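PDB 5MQR: beta-L-arabinobiosidase from Bacteroides thetaiotaomicron, which probably hydrolyses glycosidic bonds of plant pectin as a beta-L-arabinobiosidase, an activity of the sialidase type being less certain. Local coordinates for residues F419-W431 with A439-Q451. Numbering follows the deposited sequence.
Sequences FSKSGSIAELTNW and APVSLEGEWLKLQ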
ATOM      1  N   PHE A 419      -8.172  17.629 -13.891  1.00 28.39           N
ATOM      2  CA  PHE A 419      -9.133  16.757 -14.588  1.00 28.71           C
ATOM      3  C   PHE A 419      -9.018  16.801 -16.116  1.00 30.32           C
ATOM      4  O   PHE A 419      -9.474  15.883 -16.780  1.00 30.04           O
ATOM      5  CB  PHE A 419     -10.567  17.055 -14.159  1.00 27.72           C
ATOM      6  CG  PHE A 419     -10.802  16.882 -12.687  1.00 26.48           C
ATOM      7  CD1 PHE A 419     -10.600  15.646 -12.079  1.00 25.40           C
ATOM      8  CD2 PHE A 419     -11.214  17.961 -11.899  1.00 25.95           C
ATOM      9  CE1 PHE A 419     -10.792  15.489 -10.714  1.00 24.96           C
ATOM     10  CE2 PHE A 419     -11.409  17.806 -10.538  1.00 25.57           C
ATOM     11  CZ  PHE A 419     -11.202  16.564  -9.943  1.00 24.66           C
ATOM     12  N   SER A 420      -8.387  17.849 -16.658  1.00 32.03           N
ATOM     13  CA  SER A 420      -8.134  17.975 -18.108  1.00 33.75           C
ATOM     14  C   SER A 420      -7.181  16.888 -18.591  1.00 35.39           C
ATOM     15  O   SER A 420      -7.169  16.549 -19.765  1.00 36.39           O
ATOM     16  CB  SER A 420      -7.572  19.367 -18.466  1.00 33.06           C
ATOM     17  OG  SER A 420      -6.258  19.535 -17.972  1.00 31.92           O
ATOM     18  N   LYS A 421      -6.400  16.330 -17.678  1.00 37.16           N
ATOM     19  CA  LYS A 421      -5.534  15.203 -18.006  1.00 39.68           C
ATOM     20  C   LYS A 421      -6.276  13.873 -18.163  1.00 39.03           C
ATOM     21  O   LYS A 421      -5.653  12.877 -18.542  1.00 39.70           O
ATOM     22  CB  LYS A 421      -4.419  15.062 -16.954  1.00 41.47           C
ATOM     23  CG  LYS A 421      -3.415  16.209 -16.970  1.00 44.44           C
ATOM     24  CD  LYS A 421      -2.267  15.893 -16.009  1.00 47.40           C
ATOM     25  CE  LYS A 421      -1.259  17.038 -15.875  1.00 49.00           C
ATOM     26  NZ  LYS A 421      -0.411  16.786 -14.670  1.00 49.79           N
ATOM     27  N   SER A 422      -7.577  13.843 -17.860  1.00 38.25           N
ATOM     28  CA  SER A 422      -8.377  12.623 -17.966  1.00 37.14           C
ATOM     29  C   SER A 422      -9.401  12.795 -19.058  1.00 37.33           C
ATOM     30  O   SER A 422     -10.090  13.811 -19.106  1.00 39.31           O
ATOM     31  CB  SER A 422      -9.053  12.337 -16.639  1.00 36.74           C
ATOM     32  OG  SER A 422      -8.075  12.053 -15.656  1.00 35.97           O
ATOM     33  N   GLY A 423      -9.480  11.820 -19.954  1.00 36.85           N
ATOM     34  CA  GLY A 423     -10.427  11.853 -21.069  1.00 36.95           C
ATOM     35  C   GLY A 423     -11.828  11.420 -20.700  1.00 36.43           C
ATOM     36  O   GLY A 423     -12.774  11.824 -21.349  1.00 37.82           O
ATOM     37  N   SER A 424     -11.962  10.603 -19.656  1.00 35.28           N
ATOM     38  CA  SER A 424     -13.264  10.080 -19.207  1.00 34.44           C
ATOM     39  C   SER A 424     -13.161   9.719 -17.721  1.00 33.22           C
ATOM     40  O   SER A 424     -12.044   9.627 -17.176  1.00 31.45           O
ATOM     41  CB  SER A 424     -13.651   8.831 -20.008  1.00 34.71           C
ATOM     42  OG  SER A 424     -12.762   7.746 -19.708  1.00 35.35           O
ATOM     43  N   ILE A 425     -14.316   9.509 -17.074  1.00 32.54           N
ATOM     44  CA  ILE A 425     -14.324   9.196 -15.639  1.00 31.62           C
ATOM     45  C   ILE A 425     -13.643   7.872 -15.300  1.00 30.29           C
ATOM     46  O   ILE A 425     -13.092   7.740 -14.205  1.00 27.96           O
ATOM     47  CB  ILE A 425     -15.723   9.289 -14.972  1.00 32.07           C
ATOM     48  CG1 ILE A 425     -16.729   8.325 -15.582  1.00 32.92           C
ATOM     49  CG2 ILE A 425     -16.236  10.730 -15.019  1.00 32.25           C
ATOM     50  CD1 ILE A 425     -18.015   8.255 -14.769  1.00 33.67           C
ATOM     51  N   ALA A 426     -13.633   6.925 -16.245  1.00 29.37           N
ATOM     52  CA  ALA A 426     -12.868   5.693 -16.092  1.00 29.51           C
ATOM     53  C   ALA A 426     -11.411   5.946 -15.730  1.00 30.02           C
ATOM     54  O   ALA A 426     -10.780   5.066 -15.159  1.00 29.95           O
ATOM     55  CB  ALA A 426     -12.930   4.846 -17.364  1.00 29.89           C
ATOM     56  N   GLU A 427     -10.863   7.113 -16.083  1.00 30.94           N
ATOM     57  CA  GLU A 427      -9.480   7.458 -15.732  1.00 31.67           C
ATOM     58  C   GLU A 427      -9.323   8.151 -14.374  1.00 30.32           C
ATOM     59  O   GLU A 427      -8.193   8.441 -13.952  1.00 29.87           O
ATOM     60  CB  GLU A 427      -8.847   8.303 -16.844  1.00 34.64           C
ATOM     61  CG  GLU A 427      -8.558   7.539 -18.135  1.00 37.30           C
ATOM     62  CD  GLU A 427      -8.311   8.477 -19.290  1.00 40.53           C
ATOM     63  OE1 GLU A 427      -7.266   9.162 -19.291  1.00 43.35           O
ATOM     64  OE2 GLU A 427      -9.179   8.551 -20.193  1.00 46.33           O
ATOM     65  N   LEU A 428     -10.431   8.416 -13.683  1.00 29.61           N
ATOM     66  CA  LEU A 428     -10.381   8.956 -12.325  1.00 29.56           C
ATOM     67  C   LEU A 428     -10.209   7.848 -11.289  1.00 29.35           C
ATOM     68  O   LEU A 428     -11.086   7.585 -10.459  1.00 28.88           O
ATOM     69  CB  LEU A 428     -11.595   9.821 -12.024  1.00 29.59           C
ATOM     70  CG  LEU A 428     -11.798  11.018 -12.952  1.00 30.57           C
ATOM     71  CD1 LEU A 428     -12.962  11.880 -12.465  1.00 31.09           C
ATOM     72  CD2 LEU A 428     -10.548  11.866 -13.081  1.00 31.39           C
ATOM     73  N   THR A 429      -9.012   7.267 -11.332  1.00 29.60           N
ATOM     74  CA  THR A 429      -8.571   6.146 -10.488  1.00 29.67           C
ATOM     75  C   THR A 429      -8.527   6.492  -8.992  1.00 27.42           C
ATOM     76  O   THR A 429      -8.675   5.620  -8.152  1.00 27.31           O
ATOM     77  CB  THR A 429      -7.147   5.665 -10.942  1.00 30.83           C
ATOM     78  OG1 THR A 429      -6.255   6.789 -11.035  1.00 32.69           O
ATOM     79  CG2 THR A 429      -7.194   4.989 -12.311  1.00 31.38           C
ATOM     80  N   ASN A 430      -8.301   7.757  -8.677  1.00 26.42           N
ATOM     81  CA  ASN A 430      -8.222   8.232  -7.304  1.00 25.95           C
ATOM     82  C   ASN A 430      -9.527   8.841  -6.760  1.00 24.64           C
ATOM     83  O   ASN A 430      -9.525   9.362  -5.633  1.00 24.57           O
ATOM     84  CB  ASN A 430      -7.122   9.286  -7.206  1.00 26.81           C
ATOM     85  CG  ASN A 430      -5.754   8.719  -7.454  1.00 27.97           C
ATOM     86  OD1 ASN A 430      -5.347   7.721  -6.844  1.00 28.64           O
ATOM     87  ND2 ASN A 430      -5.024   9.354  -8.339  1.00 28.92           N
ATOM     88  N   TRP A 431     -10.613   8.791  -7.536  1.00 23.25           N
ATOM     89  CA  TRP A 431     -11.896   9.354  -7.107  1.00 22.89           C
ATOM     90  C   TRP A 431     -12.930   8.270  -6.944  1.00 22.78           C
ATOM     91  O   TRP A 431     -13.001   7.365  -7.749  1.00 23.06           O
ATOM     92  CB  TRP A 431     -12.376  10.400  -8.085  1.00 22.87           C
ATOM     93  CG  TRP A 431     -11.684  11.689  -7.902  1.00 22.84           C
ATOM     94  CD1 TRP A 431     -10.465  12.036  -8.395  1.00 23.22           C
ATOM     95  CD2 TRP A 431     -12.144  12.805  -7.144  1.00 23.11           C
ATOM     96  NE1 TRP A 431     -10.140  13.315  -8.013  1.00 23.41           N
ATOM     97  CE2 TRP A 431     -11.156  13.815  -7.244  1.00 23.24           C
ATOM     98  CE3 TRP A 431     -13.318  13.068  -6.413  1.00 22.90           C
ATOM     99  CZ2 TRP A 431     -11.289  15.061  -6.628  1.00 23.44           C
ATOM    100  CZ3 TRP A 431     -13.464  14.305  -5.809  1.00 23.19           C
ATOM    101  CH2 TRP A 431     -12.446  15.293  -5.913  1.00 23.71           C
ATOM    102  N   ALA A 439     -28.596  11.741 -12.086  1.00 24.89           N
ATOM    103  CA  ALA A 439     -27.671  12.618 -11.398  1.00 24.65           C
ATOM    104  C   ALA A 439     -26.225  12.227 -11.748  1.00 24.53           C
ATOM    105  O   ALA A 439     -25.433  11.903 -10.850  1.00 23.59           O
ATOM    106  CB  ALA A 439     -27.903  12.560  -9.879  1.00 24.18           C
ATOM    107  N   PRO A 440     -25.874  12.287 -13.045  1.00 24.99           N
ATOM    108  CA  PRO A 440     -24.620  11.696 -13.506  1.00 24.91           C
ATOM    109  C   PRO A 440     -23.403  12.540 -13.195  1.00 24.95           C
ATOM    110  O   PRO A 440     -23.500  13.769 -13.074  1.00 25.72           O
ATOM    111  CB  PRO A 440     -24.819  11.612 -15.024  1.00 25.29           C
ATOM    112  CG  PRO A 440     -25.684  12.775 -15.333  1.00 25.69           C
ATOM    113  CD  PRO A 440     -26.611  12.919 -14.157  1.00 25.63           C
ATOM    114  N   VAL A 441     -22.270  11.870 -13.042  1.00 24.43           N
ATOM    115  CA  VAL A 441     -20.993  12.523 -12.886  1.00 24.28           C
ATOM    116  C   VAL A 441     -20.225  12.397 -14.202  1.00 24.60           C
ATOM    117  O   VAL A 441     -20.224  11.336 -14.796  1.00 24.44           O
ATOM    118  CB  VAL A 441     -20.217  11.867 -11.727  1.00 23.92           C
ATOM    119  CG1 VAL A 441     -18.790  12.398 -11.654  1.00 23.74           C
ATOM    120  CG2 VAL A 441     -20.966  12.086 -10.426  1.00 23.69           C
ATOM    121  N   SER A 442     -19.571  13.466 -14.645  1.00 25.11           N
ATOM    122  CA  SER A 442     -18.878  13.451 -15.921  1.00 26.39           C
ATOM    123  C   SER A 442     -17.740  14.447 -15.918  1.00 26.88           C
ATOM    124  O   SER A 442     -17.648  15.261 -15.016  1.00 27.31           O
ATOM    125  CB  SER A 442     -19.853  13.809 -17.072  1.00 27.08           C
ATOM    126  OG  SER A 442     -20.374  15.124 -16.872  1.00 27.84           O
ATOM    127  N   LEU A 443     -16.907  14.393 -16.957  1.00 27.41           N
ATOM    128  CA  LEU A 443     -15.855  15.383 -17.169  1.00 28.41           C
ATOM    129  C   LEU A 443     -16.237  16.394 -18.241  1.00 29.18           C
ATOM    130  O   LEU A 443     -16.944  16.077 -19.195  1.00 29.94           O
ATOM    131  CB  LEU A 443     -14.557  14.697 -17.569  1.00 28.95           C
ATOM    132  CG  LEU A 443     -13.915  13.866 -16.455  1.00 29.47           C
ATOM    133  CD1 LEU A 443     -12.785  13.003 -17.001  1.00 30.04           C
ATOM    134  CD2 LEU A 443     -13.411  14.762 -15.345  1.00 29.41           C
ATOM    135  N   GLU A 444     -15.764  17.613 -18.060  1.00 29.76           N
ATOM    136  CA  GLU A 444     -15.932  18.671 -19.030  1.00 30.90           C
ATOM    137  C   GLU A 444     -14.653  19.499 -18.997  1.00 31.16           C
ATOM    138  O   GLU A 444     -14.563  20.531 -18.326  1.00 29.74           O
ATOM    139  CB  GLU A 444     -17.170  19.508 -18.688  1.00 31.87           C
ATOM    140  CG  GLU A 444     -17.481  20.654 -19.649  1.00 33.40           C
ATOM    141  CD  GLU A 444     -18.603  21.542 -19.126  1.00 34.81           C
ATOM    142  OE1 GLU A 444     -19.772  21.120 -19.179  1.00 35.39           O
ATOM    143  OE2 GLU A 444     -18.324  22.669 -18.639  1.00 36.13           O
ATOM    144  N   GLY A 445     -13.655  19.013 -19.732  1.00 32.25           N
ATOM    145  CA  GLY A 445     -12.336  19.638 -19.769  1.00 33.29           C
ATOM    146  C   GLY A 445     -11.686  19.622 -18.395  1.00 32.93           C
ATOM    147  O   GLY A 445     -11.469  18.550 -17.822  1.00 32.50           O
ATOM    148  N   GLU A 446     -11.446  20.816 -17.854  1.00 34.05           N
ATOM    149  CA  GLU A 446     -10.777  20.999 -16.552  1.00 34.33           C
ATOM    150  C   GLU A 446     -11.717  20.635 -15.376  1.00 31.10           C
ATOM    151  O   GLU A 446     -11.266  20.522 -14.238  1.00 29.60           O
ATOM    152  CB  GLU A 446     -10.251  22.463 -16.423  1.00 37.50           C
ATOM    153  CG  GLU A 446     -11.331  23.493 -16.044  1.00 41.44           C
ATOM    154  CD  GLU A 446     -10.997  24.963 -16.355  1.00 46.78           C
ATOM    155  OE1 GLU A 446     -10.834  25.278 -17.557  1.00 50.15           O
ATOM    156  OE2 GLU A 446     -10.966  25.827 -15.412  1.00 50.31           O
ATOM    157  N   TRP A 447     -13.012  20.482 -15.658  1.00 29.31           N
ATOM    158  CA  TRP A 447     -14.035  20.337 -14.639  1.00 28.28           C
ATOM    159  C   TRP A 447     -14.520  18.889 -14.435  1.00 27.05           C
ATOM    160  O   TRP A 447     -14.866  18.179 -15.400  1.00 26.68           O
ATOM    161  CB  TRP A 447     -15.257  21.180 -15.000  1.00 28.18           C
ATOM    162  CG  TRP A 447     -15.041  22.671 -15.133  1.00 28.72           C
ATOM    163  CD1 TRP A 447     -15.088  23.399 -16.283  1.00 29.05           C
ATOM    164  CD2 TRP A 447     -14.838  23.606 -14.078  1.00 28.59           C
ATOM    165  NE1 TRP A 447     -14.877  24.718 -16.018  1.00 29.72           N
ATOM    166  CE2 TRP A 447     -14.719  24.881 -14.670  1.00 29.57           C
ATOM    167  CE3 TRP A 447     -14.697  23.487 -12.692  1.00 28.27           C
ATOM    168  CZ2 TRP A 447     -14.485  26.040 -13.923  1.00 29.70           C
ATOM    169  CZ3 TRP A 447     -14.477  24.637 -11.944  1.00 28.54           C
ATOM    170  CH2 TRP A 447     -14.383  25.900 -12.564  1.00 29.39           C
ATOM    171  N   LEU A 448     -14.572  18.483 -13.173  1.00 25.83           N
ATOM    172  CA  LEU A 448     -15.376  17.340 -12.756  1.00 25.43           C
ATOM    173  C   LEU A 448     -16.785  17.872 -12.513  1.00 25.65           C
ATOM    174  O   LEU A 448     -16.962  18.759 -11.675  1.00 25.61           O
ATOM    175  CB  LEU A 448     -14.822  16.726 -11.485  1.00 24.68           C
ATOM    176  CG  LEU A 448     -15.553  15.503 -10.922  1.00 24.67           C
ATOM    177  CD1 LEU A 448     -15.668  14.356 -11.926  1.00 24.44           C
ATOM    178  CD2 LEU A 448     -14.815  15.041  -9.685  1.00 24.24           C
ATOM    179  N   LYS A 449     -17.769  17.362 -13.254  1.00 25.80           N
ATOM    180  CA  LYS A 449     -19.134  17.916 -13.226  1.00 26.36           C
ATOM    181  C   LYS A 449     -20.083  16.965 -12.532  1.00 25.62           C
ATOM    182  O   LYS A 449     -20.058  15.771 -12.782  1.00 24.22           O
ATOM    183  CB  LYS A 449     -19.654  18.184 -14.636  1.00 27.41           C
ATOM    184  CG  LYS A 449     -20.841  19.142 -14.713  1.00 28.24           C
ATOM    185  CD  LYS A 449     -21.595  19.179 -16.047  1.00 29.20           C
ATOM    186  CE  LYS A 449     -20.777  18.757 -17.242  1.00 29.56           C
ATOM    187  NZ  LYS A 449     -21.333  19.158 -18.538  1.00 30.73           N
ATOM    188  N   LEU A 450     -20.911  17.538 -11.661  1.00 25.72           N
ATOM    189  CA  LEU A 450     -21.983  16.854 -11.003  1.00 25.63           C
ATOM    190  C   LEU A 450     -23.282  17.455 -11.532  1.00 26.18           C
ATOM    191  O   LEU A 450     -23.484  18.661 -11.415  1.00 25.76           O
ATOM    192  CB  LEU A 450     -21.888  17.091  -9.504  1.00 25.81           C
ATOM    193  CG  LEU A 450     -20.695  16.414  -8.822  1.00 26.09           C
ATOM    194  CD1 LEU A 450     -19.389  17.086  -9.169  1.00 26.57           C
ATOM    195  CD2 LEU A 450     -20.879  16.441  -7.312  1.00 26.77           C
ATOM    196  N   GLN A 451     -24.147  16.621 -12.108  1.00 26.46           N
ATOM    197  CA  GLN A 451     -25.485  17.037 -12.529  1.00 27.26           C
ATOM    198  C   GLN A 451     -26.529  16.292 -11.699  1.00 27.17           C
ATOM    199  O   GLN A 451     -26.254  15.212 -11.208  1.00 26.26           O
ATOM    200  CB  GLN A 451     -25.689  16.768 -14.007  1.00 28.13           C
ATOM    201  CG  GLN A 451     -24.825  17.625 -14.918  1.00 28.86           C
ATOM    202  CD  GLN A 451     -24.930  17.225 -16.386  1.00 29.38           C
ATOM    203  OE1 GLN A 451     -24.705  16.066 -16.748  1.00 29.72           O
ATOM    204  NE2 GLN A 451     -25.260  18.184 -17.239  1.00 30.24           N
TER
HETATM  205  O   HOH W   1      -8.942  20.275 -12.959  1.00 24.54           O
HETATM  206  O   HOH W   2     -11.414  16.153 -19.103  1.00 29.09           O
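Ser420 lies beside Glu446, their CA atoms 4.3 Å apart, where the 3-10 turn at 419-421 meets the tip of the antiparallel hairpin 441-451; farther on, the loop passes Leu443 at Ser424. The hairpin closes through a type II' turn from Glu444 to Trp447, whose second position, with positive phi, suits Gly445. Water joins the backbones: one molecule accepts from Phe419 N and donates to Glu446 O, and another lies 2.7 Å from both Ser422 O and Gly445 O.

Side chains do the rest. Leu448 CB sits over one face of the Phe419 ring, 3.8 Å from its centroid, in a CH-pi contact, while Glu446 O lies at the ring's edge. CG of Leu448 stands anti to the backbone N (chi1 -180°), which carries the branch toward the loop; there CD1 meets Leu428 CD1 at 3.7 Å, and CD2 rests over a face of Trp431, whose NE1 is bonded to Asp417. Leu443 forks likewise, CD2 touching Phe419 CB at 3.8 Å and CD1 pressing on the backbone of Ser424, 3.4 Å from its C atom. Ile425 CG2 packs alongside, 3.9 Å from Ser442 CA. With an alanine at Phe419, Leu448 CB is likely to lose its aromatic face and a gap to open beside Leu448 and the Trp431 edge.

Leu448 thus fills the angle between the Phe419 and Trp431 rings. Strand 447-452 pairs with strand 600-610, whereas strand 431-435, which follows the loop, belongs to another sheet; apolar packing between the two is consistent with a beta-sandwich, and the hairpin falls in the sialidase-like, carbohydrate-binding-module family region.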